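Local coordinates for UPF0303 protein YBR137W (PDB 4CLC) that is of unknown function but belongs to the UPF0303 family, relatives of the HbpS-like haem-degrading proteins, at residues 159-162 with 163-167. Sequence-based numbering, arbitrary orientation.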
# COMPACT_ATOMS: atom_id res chain seq x y z
N MET D 159 -3.90 -15.41 -35.21
CA MET D 159 -4.33 -14.18 -35.86
C MET D 159 -3.25 -13.12 -35.73
O MET D 159 -2.89 -12.46 -36.71
CB MET D 159 -5.64 -13.65 -35.27
CG MET D 159 -6.89 -13.89 -36.14
SD MET D 159 -6.84 -13.31 -37.86
CE MET D 159 -5.89 -11.80 -37.76
N ALA D 160 -2.72 -13.01 -34.51
CA ALA D 160 -1.63 -12.09 -34.24
C ALA D 160 -0.45 -12.33 -35.16
O ALA D 160 -0.05 -11.44 -35.88
CB ALA D 160 -1.19 -12.21 -32.81
N VAL D 161 0.08 -13.55 -35.17
CA VAL D 161 1.31 -13.85 -35.89
C VAL D 161 1.12 -13.80 -37.41
O VAL D 161 2.01 -13.36 -38.16
CB VAL D 161 1.87 -15.25 -35.53
CG1 VAL D 161 3.28 -15.41 -36.06
CG2 VAL D 161 1.88 -15.46 -34.03
N SER D 162 -0.04 -14.27 -37.85
CA SER D 162 -0.30 -14.40 -39.27
C SER D 162 -0.40 -13.03 -39.91
O SER D 162 0.31 -12.72 -40.88
CB SER D 162 -1.60 -15.16 -39.49
OG SER D 162 -1.82 -16.09 -38.44
N SER D 163 -1.28 -12.20 -39.34
CA SER D 163 -1.55 -10.87 -39.87
C SER D 163 -0.37 -9.95 -39.65
O SER D 163 -0.17 -9.00 -40.39
CB SER D 163 -2.81 -10.28 -39.25
OG SER D 163 -2.71 -10.24 -37.86
N LEU D 164 0.42 -10.24 -38.64
CA LEU D 164 1.63 -9.50 -38.40
C LEU D 164 2.65 -9.78 -39.52
O LEU D 164 3.27 -8.87 -40.05
CB LEU D 164 2.19 -9.86 -37.04
CG LEU D 164 3.13 -8.93 -36.30
CD1 LEU D 164 2.61 -7.50 -36.38
CD2 LEU D 164 3.12 -9.43 -34.89
N ILE D 165 2.80 -11.06 -39.87
CA ILE D 165 3.67 -11.51 -40.97
C ILE D 165 3.09 -11.14 -42.35
O ILE D 165 3.82 -10.73 -43.26
CB ILE D 165 3.91 -13.04 -40.93
CG1 ILE D 165 4.83 -13.40 -39.76
CG2 ILE D 165 4.53 -13.53 -42.22
CD1 ILE D 165 5.38 -14.80 -39.85
N ALA D 166 1.77 -11.29 -42.50
CA ALA D 166 1.10 -10.81 -43.71
C ALA D 166 1.35 -9.32 -43.94
O ALA D 166 1.74 -8.92 -45.04
CB ALA D 166 -0.37 -11.08 -43.63
N PHE D 167 1.13 -8.50 -42.91
CA PHE D 167 1.34 -7.06 -43.01
C PHE D 167 2.79 -6.73 -43.34
O PHE D 167 3.08 -5.86 -44.17
CB PHE D 167 0.94 -6.36 -41.71
CG PHE D 167 1.05 -4.86 -41.77
CD1 PHE D 167 2.24 -4.23 -41.45
CD2 PHE D 167 -0.04 -4.08 -42.13
CE1 PHE D 167 2.34 -2.85 -41.51
CE2 PHE D 167 0.05 -2.69 -42.18
CZ PHE D 167 1.24 -2.08 -41.87
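Two successive turns of the C-terminal helix 153-168 meet here, where S163 grips the carbonyl of M159 twice. The backbone N of S163 donates the regular alpha-helical bond (N-H of i+4 to C=O of i) to M159 O at 3.1 Å, and the hydroxyl OG of the same serine donates a second to that oxygen at 2.5 Å. The two donors arrive from opposite faces of the carbonyl plane, the hydroxyl tilted 28° from it, so the oxygen can accept both. With OG lodged between the backbone N and the carbonyl carbon of its own residue (chi1 56°), the hydroxyl is folded back toward the preceding turn, which gives this buried polar group a partner within its own helix. The bent chain of M159 brings its methyl CE alongside, 3.5 Å from S163 OG. With an alanine here the hydroxyl is gone, and M159 O would probably keep just the backbone N-H from this turn, one of the two bonds described. The main-chain pattern runs on through L164 N to A160 O (3.0 Å), I165 N to V161 O and A166 N to S162 O. Beside it, V161 CG1 and I165 CD1 make a loose apolar contact at 4.4 Å. A160 and L164, one turn apart, both pack on V132 of the sheet, with L164 also meeting I134 and L146, while S163 and A166 touch I46 and Y45 of helix 36-53, respectively. Such side-chain-to-backbone bonding is typical of a serine inside an alpha-helix, here a helix that packs on the sheet with one face and on helix 36-53 with an adjoining face, in an alpha+beta fold consistent with the GAF clan.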